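PDB 2G5G: putative lipoprotein from Campylobacter jejuni subsp. jejuni, which binds two cofacially stacked hemes between the subunits of a dimer and probably takes part in heme transport. Local coordinates for residues L171-S176 with L190-V194; V167-L171 with V194-Q198; K57-V61 with D122-F126; K50-H56 with N247-G251. All coordinates share one frame; numbering follows the deposited sequence.

Contact 1: L171-S176 with L190-V194; sequences LFDIIS and LDKLV. With HEM (protoporphyrin IX containing Fe), chain B.
The ring of Phe172 meets Leu190 and Asp191: the carboxylate oxygen OD1 of Asp191 sits at the ring edge, near the ring plane, 3.3 Å from CE1 of Phe172, where the weakly positive C-H groups probably favour an anion. The carboxylate plane is turned 61° from the ring. The Leu190 side chain crosses that of Phe172 at about a right angle, its CB 3.6 Å from CE1 of Phe172, neither squarely over the face nor at the edge. The ring gets there because CG of Phe172 stands anti to the backbone N (chi1 -169°), while CG2 of Val194 packs at its root, 3.5 Å from CA of Phe172.

CG2 of Ile175 touches two leucines, 3.8 Å from CD2 of Leu190 and 3.7 Å from CD1 of Leu193. Here helices 165-179 and 187-210 cross, with local axes 9.1 Å apart at 111°. Leu193 turns the same methyl to the heme, its CD1 3.5 Å from CMC of the porphyrin.

Side chains from one helix thus back a heme-pocket residue on the other. Since the interface is almost wholly aliphatic and aromatic, dispersion and water exclusion probably hold it, with the Asp191 carboxylate a polar touch at its margin.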
# COMPACT_ATOMS: atom_id res chain seq x y z
N LEU A 171 17.47 5.00 5.22
CA LEU A 171 16.22 4.98 4.47
C LEU A 171 15.06 4.50 5.36
O LEU A 171 13.96 5.03 5.28
CB LEU A 171 16.37 4.08 3.23
CG LEU A 171 17.03 4.74 1.99
CD1 LEU A 171 17.17 3.72 0.87
CD2 LEU A 171 16.28 5.97 1.50
N PHE A 172 15.32 3.49 6.17
CA PHE A 172 14.35 2.98 7.17
C PHE A 172 13.78 4.11 8.04
O PHE A 172 12.55 4.28 8.11
CB PHE A 172 15.02 1.93 8.04
CG PHE A 172 14.08 1.16 8.93
CD1 PHE A 172 13.59 -0.09 8.54
CD2 PHE A 172 13.68 1.68 10.17
CE1 PHE A 172 12.71 -0.81 9.37
CE2 PHE A 172 12.79 0.97 11.00
CZ PHE A 172 12.31 -0.27 10.60
N ASP A 173 14.66 4.91 8.64
CA ASP A 173 14.26 5.98 9.57
C ASP A 173 13.61 7.15 8.87
O ASP A 173 12.73 7.82 9.42
CB ASP A 173 15.46 6.52 10.38
CG ASP A 173 16.16 5.45 11.22
OD1 ASP A 173 15.57 4.38 11.55
OD2 ASP A 173 17.33 5.69 11.55
N ILE A 174 14.07 7.44 7.65
CA ILE A 174 13.45 8.51 6.85
C ILE A 174 11.99 8.17 6.51
O ILE A 174 11.11 9.02 6.61
CB ILE A 174 14.25 8.75 5.54
CG1 ILE A 174 15.51 9.57 5.83
CG2 ILE A 174 13.38 9.46 4.50
CD1 ILE A 174 16.54 9.59 4.68
N ILE A 175 11.77 6.93 6.10
CA ILE A 175 10.46 6.50 5.66
C ILE A 175 9.54 6.35 6.88
O ILE A 175 8.37 6.77 6.85
CB ILE A 175 10.55 5.19 4.84
CG1 ILE A 175 11.32 5.44 3.52
CG2 ILE A 175 9.15 4.66 4.52
CD1 ILE A 175 11.69 4.17 2.76
N SER A 176 10.08 5.77 7.94
CA SER A 176 9.34 5.68 9.21
C SER A 176 8.81 7.05 9.63
O SER A 176 7.63 7.20 9.91
CB SER A 176 10.21 5.05 10.29
OG SER A 176 9.52 4.97 11.53
N LEU A 190 8.10 -1.43 6.69
CA LEU A 190 9.16 -0.45 6.48
C LEU A 190 10.31 -1.04 5.67
O LEU A 190 10.87 -0.35 4.81
CB LEU A 190 9.64 0.16 7.80
CG LEU A 190 8.75 1.24 8.43
CD1 LEU A 190 9.13 1.45 9.90
CD2 LEU A 190 8.81 2.55 7.65
N ASP A 191 10.63 -2.31 5.91
CA ASP A 191 11.67 -2.98 5.15
C ASP A 191 11.26 -3.16 3.68
O ASP A 191 12.13 -3.19 2.81
CB ASP A 191 12.01 -4.35 5.76
CG ASP A 191 12.92 -4.25 7.01
OD1 ASP A 191 13.51 -3.18 7.29
OD2 ASP A 191 13.05 -5.29 7.71
N LYS A 192 9.96 -3.29 3.42
CA LYS A 192 9.44 -3.40 2.07
C LYS A 192 9.55 -2.06 1.35
O LYS A 192 9.91 -2.01 0.17
CB LYS A 192 7.97 -3.85 2.07
CG LYS A 192 7.73 -5.33 2.24
CD LYS A 192 6.24 -5.60 2.07
CE LYS A 192 5.77 -6.82 2.89
NZ LYS A 192 4.26 -6.85 2.89
N LEU A 193 9.19 -0.99 2.05
CA LEU A 193 9.27 0.35 1.53
C LEU A 193 10.73 0.78 1.28
O LEU A 193 11.01 1.46 0.29
CB LEU A 193 8.56 1.35 2.46
CG LEU A 193 7.05 1.16 2.68
CD1 LEU A 193 6.45 2.37 3.44
CD2 LEU A 193 6.28 0.91 1.39
N VAL A 194 11.64 0.36 2.16
CA VAL A 194 13.08 0.59 1.96
C VAL A 194 13.56 -0.09 0.68
O VAL A 194 14.23 0.55 -0.14
CB VAL A 194 13.94 0.13 3.16
CG1 VAL A 194 15.43 0.21 2.82
CG2 VAL A 194 13.64 0.98 4.38
CHA HEM B . -1.40 -3.90 2.88
CHB HEM B . 0.52 -2.99 -1.54
CHC HEM B . 2.66 1.04 0.08
CHD HEM B . 0.68 0.23 4.46
C1A HEM B . -1.04 -4.02 1.54
C2A HEM B . -1.39 -5.12 0.65
C3A HEM B . -0.86 -4.86 -0.55
C4A HEM B . -0.17 -3.59 -0.49
CMA HEM B . -0.96 -5.74 -1.82
CAA HEM B . -2.22 -6.37 1.06
CBA HEM B . -3.71 -6.04 1.10
CGA HEM B . -4.52 -6.92 2.05
O1A HEM B . -4.10 -8.09 2.35
O2A HEM B . -5.60 -6.46 2.52
C1B HEM B . 1.35 -1.89 -1.48
C2B HEM B . 2.30 -1.45 -2.50
C3B HEM B . 2.90 -0.34 -2.06
C4B HEM B . 2.35 -0.02 -0.74
CMB HEM B . 2.58 -2.16 -3.84
CAB HEM B . 3.99 0.46 -2.83
CBB HEM B . 4.43 1.64 -2.39
C1C HEM B . 2.28 1.18 1.40
C2C HEM B . 2.65 2.29 2.28
C3C HEM B . 2.10 2.06 3.48
C4C HEM B . 1.37 0.80 3.41
CMC HEM B . 3.51 3.50 1.87
CAC HEM B . 2.21 2.96 4.73
CBC HEM B . 1.86 4.25 4.69
C1D HEM B . -0.07 -0.93 4.49
C2D HEM B . -0.80 -1.44 5.63
C3D HEM B . -1.46 -2.74 5.15
C4D HEM B . -1.06 -2.88 3.75
CMD HEM B . -0.88 -0.80 7.04
CAD HEM B . -2.36 -3.68 5.98
CBD HEM B . -3.69 -3.86 5.24
CGD HEM B . -4.85 -3.46 6.12
O1D HEM B . -5.43 -2.36 5.87
O2D HEM B . -5.21 -4.22 7.05
NA HEM B . -0.29 -3.11 0.81
NB HEM B . 1.41 -0.99 -0.44
NC HEM B . 1.49 0.30 2.13
ND HEM B . -0.25 -1.81 3.43
FE HEM B . 0.77 -1.46 1.52

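Contact 2: V167-L171 with V194-Q198; sequences VKKQL and VEIQQ
Lys168 lies across Val194, Glu195 and Gln198, and its course from CB outward shows how the long aliphatic part of a lysine can fill a helix crossing. CB is 4.2 Å from CG1 of Val194, at the start of a path that meets this valine at about a right angle. CG stays over the same methyl and also comes up to the amide of Gln198. From there the chain runs extended: CD begins to approach the carboxylate of Glu195, and CE lies 3.2 Å from OE1 of Glu195 and also against the side-chain amide of Gln198. The ammonium continues past that carboxylate oxygen, so that NZ of Lys168 ends 4.1 Å from OE1 of Glu195, beyond salt-bridge range, and makes a weak hydrogen bond to the carbonyl of Thr163 instead. Glu195 comes this close through a bend at chi2 (-48°), which brings its carboxylate back to the lysine although its CB points away from helix 165-179.

On the inner side Leu171 divides its methyls between two glutamines of helix 187-210: CD2 is 3.8 Å from CG of Gln197, and CD1 is 3.9 Å from CG of Gln198. Val167 closes the far end against the Gln198 side chain. The local axes cross at 115°, and Ile196, on another side of helix 187-210, touches the heme.

Chemically, then, the crossing is carried largely by the aliphatic parts of its residues, with the lysine methylenes set against a carboxylate and an amide. The Lys168 and Glu195 charges probably attract through space without a direct ion pair.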
# COMPACT_ATOMS: atom_id res chain seq x y z
N VAL A 167 23.14 2.67 4.61
CA VAL A 167 22.18 3.31 3.69
C VAL A 167 20.73 2.86 3.95
O VAL A 167 19.81 3.71 4.09
CB VAL A 167 22.58 3.04 2.22
CG1 VAL A 167 21.45 3.47 1.26
CG2 VAL A 167 23.93 3.80 1.91
N LYS A 168 20.53 1.55 4.03
CA LYS A 168 19.21 0.96 4.30
C LYS A 168 18.59 1.44 5.60
O LYS A 168 17.40 1.69 5.65
CB LYS A 168 19.25 -0.57 4.26
CG LYS A 168 19.34 -1.13 2.88
CD LYS A 168 19.54 -2.63 2.94
CE LYS A 168 19.47 -3.21 1.53
NZ LYS A 168 20.31 -4.44 1.44
N LYS A 169 19.40 1.55 6.65
CA LYS A 169 18.90 2.06 7.95
C LYS A 169 18.54 3.53 7.87
O LYS A 169 17.53 3.96 8.44
CB LYS A 169 19.94 1.84 9.06
CG LYS A 169 19.33 1.92 10.46
CD LYS A 169 19.48 3.31 11.05
CE LYS A 169 19.37 3.27 12.60
NZ LYS A 169 18.39 2.25 13.09
N GLN A 170 19.34 4.32 7.15
CA GLN A 170 18.98 5.73 6.98
C GLN A 170 17.66 5.84 6.25
O GLN A 170 16.84 6.68 6.58
CB GLN A 170 20.06 6.53 6.23
CG GLN A 170 21.35 6.76 7.02
CD GLN A 170 22.46 7.36 6.15
OE1 GLN A 170 23.31 6.64 5.63
NE2 GLN A 170 22.43 8.67 5.98
N LEU A 171 17.47 5.00 5.22
CA LEU A 171 16.22 4.98 4.47
C LEU A 171 15.06 4.50 5.36
O LEU A 171 13.96 5.03 5.28
CB LEU A 171 16.37 4.08 3.23
CG LEU A 171 17.03 4.74 1.99
CD1 LEU A 171 17.17 3.72 0.87
CD2 LEU A 171 16.28 5.97 1.50
N VAL A 194 11.64 0.36 2.16
CA VAL A 194 13.08 0.59 1.96
C VAL A 194 13.56 -0.09 0.68
O VAL A 194 14.23 0.55 -0.14
CB VAL A 194 13.94 0.13 3.16
CG1 VAL A 194 15.43 0.21 2.82
CG2 VAL A 194 13.64 0.98 4.38
N GLU A 195 13.20 -1.37 0.49
CA GLU A 195 13.58 -2.10 -0.71
C GLU A 195 13.03 -1.49 -1.98
O GLU A 195 13.74 -1.46 -3.01
CB GLU A 195 13.24 -3.59 -0.62
CG GLU A 195 14.19 -4.36 0.33
CD GLU A 195 15.67 -4.04 0.08
OE1 GLU A 195 16.37 -3.51 0.99
OE2 GLU A 195 16.15 -4.32 -1.04
N ILE A 196 11.81 -0.96 -1.91
CA ILE A 196 11.19 -0.25 -3.04
C ILE A 196 11.93 1.04 -3.40
O ILE A 196 12.10 1.33 -4.59
CB ILE A 196 9.68 0.05 -2.80
CG1 ILE A 196 8.86 -1.24 -2.93
CG2 ILE A 196 9.14 1.07 -3.81
CD1 ILE A 196 7.54 -1.15 -2.20
N GLN A 197 12.32 1.81 -2.38
CA GLN A 197 13.16 3.02 -2.60
C GLN A 197 14.47 2.65 -3.27
O GLN A 197 14.89 3.30 -4.25
CB GLN A 197 13.42 3.77 -1.29
CG GLN A 197 14.05 5.13 -1.47
CD GLN A 197 13.07 6.27 -1.61
OE1 GLN A 197 13.46 7.45 -1.55
NE2 GLN A 197 11.82 5.94 -1.83
N GLN A 198 15.11 1.62 -2.76
CA GLN A 198 16.39 1.12 -3.27
C GLN A 198 16.29 0.72 -4.74
O GLN A 198 17.16 1.06 -5.57
CB GLN A 198 16.87 -0.07 -2.43
CG GLN A 198 17.40 0.32 -1.02
CD GLN A 198 18.91 0.35 -0.96
OE1 GLN A 198 19.54 1.41 -1.15
NE2 GLN A 198 19.50 -0.80 -0.74

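Contact 3: K57-V61 with D122-F126; sequences KISQV and DYEQF
Lys57, Phe126 and Gln125 bury the most surface where helix 54-73 meets the start of helix 124-131, two helices of the ChaN fold, in which helices pack around a mixed sheet. Tyr123 holds the N-cap position of the second helix.

Lys57 reaches over on a chain bent at chi2, chi3 and chi4, the last (-71°) folding the ammonium toward its partners. Its NZ donates to O of Asp122 at 2.8 Å, approaching tilted 27° from the carbonyl plane. The same nitrogen stands over one face of the Tyr123 ring, offset toward the rim, in a cation-pi contact 3.7 Å from the centroid. Outside the two segments it also has a salt bridge to Glu49 and a hydrogen bond to the carbonyl of His51. Glu49 is hydrogen-bonded to the Tyr123 hydroxyl and to Gln60 NE2 as well, tying charge, phenol and amide into one buried network.

Phe126 provides the apolar half. Its ring crosses the Gln60 side chain at about a right angle, CD1 of Phe126 lying 3.7 Å from CB of Gln60, and it reaches on to strands 78-82 and 214-220. At the solvent side Gln125 runs its extended chain across Val61 at about a right angle, with CG of Gln125 3.9 Å from CG2 of Val61.

A water joins the two halves, donating to OE1 of Gln60 at 2.7 Å and to O of Asp122 at 3.2 Å.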
# COMPACT_ATOMS: atom_id res chain seq x y z
N LYS A 57 9.43 24.58 -7.97
CA LYS A 57 8.94 24.53 -9.34
C LYS A 57 9.41 25.72 -10.18
O LYS A 57 9.87 25.54 -11.30
CB LYS A 57 7.44 24.24 -9.32
CG LYS A 57 7.31 22.74 -9.14
CD LYS A 57 6.34 22.32 -8.12
CE LYS A 57 6.82 21.09 -7.47
NZ LYS A 57 6.81 19.78 -8.20
N ILE A 58 9.39 26.92 -9.62
CA ILE A 58 9.96 28.07 -10.32
C ILE A 58 11.48 27.90 -10.61
O ILE A 58 11.95 28.19 -11.71
CB ILE A 58 9.70 29.41 -9.56
CG1 ILE A 58 8.19 29.64 -9.41
CG2 ILE A 58 10.33 30.55 -10.32
CD1 ILE A 58 7.78 30.62 -8.29
N SER A 59 12.22 27.47 -9.58
CA SER A 59 13.66 27.21 -9.68
C SER A 59 14.06 26.20 -10.79
O SER A 59 15.06 26.37 -11.48
CB SER A 59 14.13 26.72 -8.30
OG SER A 59 14.10 27.81 -7.38
N GLN A 60 13.25 25.16 -10.94
CA GLN A 60 13.47 24.14 -11.96
C GLN A 60 13.42 24.75 -13.37
O GLN A 60 14.26 24.47 -14.20
CB GLN A 60 12.48 23.01 -11.80
CG GLN A 60 12.60 22.30 -10.49
CD GLN A 60 11.32 21.61 -10.05
OE1 GLN A 60 10.40 21.37 -10.83
NE2 GLN A 60 11.27 21.26 -8.76
N VAL A 61 12.44 25.61 -13.61
CA VAL A 61 12.30 26.30 -14.89
C VAL A 61 13.49 27.20 -15.18
O VAL A 61 14.02 27.19 -16.30
CB VAL A 61 10.92 27.07 -14.99
CG1 VAL A 61 10.86 28.00 -16.21
CG2 VAL A 61 9.77 26.09 -14.98
N ASP A 122 1.43 20.65 -10.08
CA ASP A 122 2.78 20.76 -9.52
C ASP A 122 3.89 20.48 -10.54
O ASP A 122 5.08 20.56 -10.21
CB ASP A 122 2.91 19.79 -8.34
CG ASP A 122 2.09 20.22 -7.13
OD1 ASP A 122 1.80 21.43 -7.04
OD2 ASP A 122 1.76 19.36 -6.30
N TYR A 123 3.49 20.14 -11.77
CA TYR A 123 4.43 19.71 -12.81
C TYR A 123 4.24 20.42 -14.16
O TYR A 123 5.15 20.45 -14.96
CB TYR A 123 4.44 18.18 -12.93
CG TYR A 123 5.01 17.61 -11.67
CD1 TYR A 123 4.17 17.17 -10.63
CD2 TYR A 123 6.40 17.59 -11.46
CE1 TYR A 123 4.71 16.70 -9.42
CE2 TYR A 123 6.93 17.12 -10.25
CZ TYR A 123 6.08 16.68 -9.24
OH TYR A 123 6.60 16.20 -8.07
N GLU A 124 3.08 21.05 -14.36
CA GLU A 124 2.76 21.60 -15.68
C GLU A 124 3.73 22.62 -16.21
O GLU A 124 4.07 22.59 -17.39
CB GLU A 124 1.33 22.18 -15.72
CG GLU A 124 1.13 23.48 -14.95
CD GLU A 124 -0.12 24.21 -15.39
OE1 GLU A 124 -1.12 23.53 -15.78
OE2 GLU A 124 -0.10 25.46 -15.34
N GLN A 125 4.17 23.54 -15.35
CA GLN A 125 5.03 24.63 -15.79
C GLN A 125 6.36 24.06 -16.28
O GLN A 125 6.80 24.40 -17.38
CB GLN A 125 5.27 25.64 -14.65
CG GLN A 125 5.99 26.94 -15.07
CD GLN A 125 6.39 27.81 -13.87
OE1 GLN A 125 6.14 27.46 -12.71
NE2 GLN A 125 7.03 28.95 -14.16
N PHE A 126 6.97 23.19 -15.48
CA PHE A 126 8.28 22.64 -15.82
C PHE A 126 8.19 21.71 -17.04
O PHE A 126 8.98 21.83 -18.00
CB PHE A 126 8.87 21.88 -14.64
CG PHE A 126 10.22 21.24 -14.93
CD1 PHE A 126 11.33 22.03 -15.16
CD2 PHE A 126 10.36 19.85 -14.95
CE1 PHE A 126 12.57 21.44 -15.42
CE2 PHE A 126 11.61 19.25 -15.18
CZ PHE A 126 12.71 20.06 -15.42
O HOH W 1 7.97 20.45 -11.67

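Contact 4: K50-H56 with N247-G251; sequences KHDEVKH and NLSYG
His56 is packed tightly between its own turn and the end of strand 243-248, whereas Tyr250 covers the outer, exposed side of the contact with Lys50. CB of Leu248 lies over the centre of one imidazole face of His56, 3.5 Å from the centroid, in a CH-pi contact; CG of Glu53 covers the opposite face. Both ring nitrogens are used at the edge. ND1 of His56 accepts from the backbone N of Lys50 at 2.9 Å in an almost straight bond, and NE2 of His56 donates to O of Ser249 at 2.9 Å. The latter partner lies in the imidazole plane, yet the donor stands 53° out of the carbonyl plane. These bonds fix the ring's rotation and are consistent with a neutral tautomer protonated on NE2.

Toward solvent the contact becomes a single long lysine lying on an exposed ring. With CG anti to the backbone N (chi1 -176°) and the chain extended to CE, Lys50 carries CD over one face of Tyr250, 3.6 Å from the ring centroid. The last bond turns NZ of Lys50 to the carboxylates of its own type I turn, 2.7 Å from OD1 of Asp52 and 3.2 Å from OE1 of Glu53.

The turn after strand 44-49 is thus joined to the neighbouring parallel strand by a histidine held at both nitrogens inside and, outside, by a lysine whose charge is probably largely balanced by Asp52 and Glu53 while its methylenes and ammonium cover one face of Tyr250.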
# COMPACT_ATOMS: atom_id res chain seq x y z
N LYS A 50 11.18 19.18 -3.36
CA LYS A 50 10.05 18.79 -2.51
C LYS A 50 8.81 18.89 -3.44
O LYS A 50 8.56 19.96 -4.01
CB LYS A 50 9.94 19.76 -1.33
CG LYS A 50 8.84 19.41 -0.30
CD LYS A 50 8.87 20.42 0.84
CE LYS A 50 7.73 20.17 1.84
NZ LYS A 50 6.47 20.83 1.38
N HIS A 51 8.06 17.80 -3.57
CA HIS A 51 7.10 17.63 -4.69
C HIS A 51 5.94 18.64 -4.76
O HIS A 51 5.37 18.85 -5.83
CB HIS A 51 6.60 16.18 -4.75
CG HIS A 51 7.68 15.16 -4.95
ND1 HIS A 51 8.47 15.10 -6.08
CD2 HIS A 51 8.11 14.16 -4.15
CE1 HIS A 51 9.33 14.11 -5.98
NE2 HIS A 51 9.14 13.53 -4.81
N ASP A 52 5.63 19.29 -3.64
CA ASP A 52 4.50 20.23 -3.59
C ASP A 52 4.96 21.66 -3.35
O ASP A 52 4.15 22.53 -3.04
CB ASP A 52 3.47 19.82 -2.51
CG ASP A 52 4.09 19.65 -1.11
OD1 ASP A 52 5.25 20.05 -0.90
OD2 ASP A 52 3.40 19.10 -0.21
N GLU A 53 6.26 21.90 -3.50
CA GLU A 53 6.85 23.19 -3.15
C GLU A 53 6.93 24.15 -4.34
O GLU A 53 7.66 23.90 -5.32
CB GLU A 53 8.23 22.96 -2.50
CG GLU A 53 8.77 24.11 -1.67
CD GLU A 53 7.85 24.50 -0.52
OE1 GLU A 53 7.33 23.63 0.21
OE2 GLU A 53 7.66 25.71 -0.38
N VAL A 54 6.19 25.25 -4.26
CA VAL A 54 6.01 26.14 -5.41
C VAL A 54 7.31 26.82 -5.87
O VAL A 54 7.55 26.94 -7.08
CB VAL A 54 4.91 27.22 -5.15
CG1 VAL A 54 4.91 28.27 -6.26
CG2 VAL A 54 3.54 26.56 -5.06
N LYS A 55 8.12 27.27 -4.92
CA LYS A 55 9.39 27.93 -5.21
C LYS A 55 10.39 26.97 -5.89
O LYS A 55 11.24 27.41 -6.68
CB LYS A 55 10.01 28.49 -3.95
CG LYS A 55 9.40 29.82 -3.51
CD LYS A 55 10.01 30.25 -2.20
CE LYS A 55 9.23 31.40 -1.56
NZ LYS A 55 9.86 31.74 -0.25
N HIS A 56 10.27 25.69 -5.58
CA HIS A 56 11.09 24.67 -6.25
C HIS A 56 10.74 24.61 -7.71
O HIS A 56 11.62 24.62 -8.58
CB HIS A 56 10.89 23.29 -5.60
CG HIS A 56 11.54 23.18 -4.25
ND1 HIS A 56 11.68 21.99 -3.59
CD2 HIS A 56 12.06 24.13 -3.45
CE1 HIS A 56 12.27 22.20 -2.42
NE2 HIS A 56 12.53 23.50 -2.33
N ASN A 247 20.42 20.48 -5.02
CA ASN A 247 19.22 20.23 -4.21
C ASN A 247 18.53 21.56 -3.96
O ASN A 247 19.19 22.57 -3.69
CB ASN A 247 19.52 19.55 -2.86
CG ASN A 247 18.22 19.05 -2.17
OD1 ASN A 247 18.04 19.15 -0.95
ND2 ASN A 247 17.31 18.55 -2.97
N LEU A 248 17.21 21.55 -4.09
CA LEU A 248 16.37 22.71 -3.78
C LEU A 248 15.97 22.57 -2.31
O LEU A 248 15.24 21.64 -1.96
CB LEU A 248 15.15 22.74 -4.73
CG LEU A 248 15.53 22.67 -6.23
CD1 LEU A 248 14.26 22.56 -7.10
CD2 LEU A 248 16.45 23.84 -6.64
N SER A 249 16.49 23.42 -1.44
CA SER A 249 16.33 23.16 0.00
C SER A 249 14.92 23.35 0.51
O SER A 249 14.12 24.11 -0.04
CB SER A 249 17.31 23.96 0.87
OG SER A 249 17.12 25.35 0.74
N TYR A 250 14.62 22.59 1.55
CA TYR A 250 13.44 22.81 2.39
C TYR A 250 13.80 22.31 3.79
O TYR A 250 14.31 21.21 3.95
CB TYR A 250 12.21 22.07 1.85
CG TYR A 250 10.98 22.34 2.70
CD1 TYR A 250 10.14 23.42 2.41
CD2 TYR A 250 10.68 21.54 3.80
CE1 TYR A 250 9.02 23.69 3.21
CE2 TYR A 250 9.57 21.80 4.60
CZ TYR A 250 8.75 22.86 4.30
OH TYR A 250 7.66 23.11 5.10
N GLY A 251 13.52 23.10 4.82
CA GLY A 251 13.91 22.71 6.18
C GLY A 251 15.42 22.62 6.33
O GLY A 251 16.15 23.45 5.80

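Contacts 1 and 2 are successive parts of one crossing between helices 165-179 and 187-210, sharing Leu171 and Val194, with centres about 6 Å apart; contact 1 is buried and contact 2 partly exposed, and each holds a residue of the heme pocket. Contacts 3 and 4, both partly buried, share helix 54-73 and lie by the central sheet, their centres about 11 Å apart, touching where NZ of Lys57 meets O of His51 at 2.9 Å. The chemistry follows the place: the helix crossing relies mainly on apolar packing, with a polar margin in contact 2, whereas contacts 3 and 4 rely on hydrogen bonds and cation-pi contacts, with salt bridges that hold the lysines.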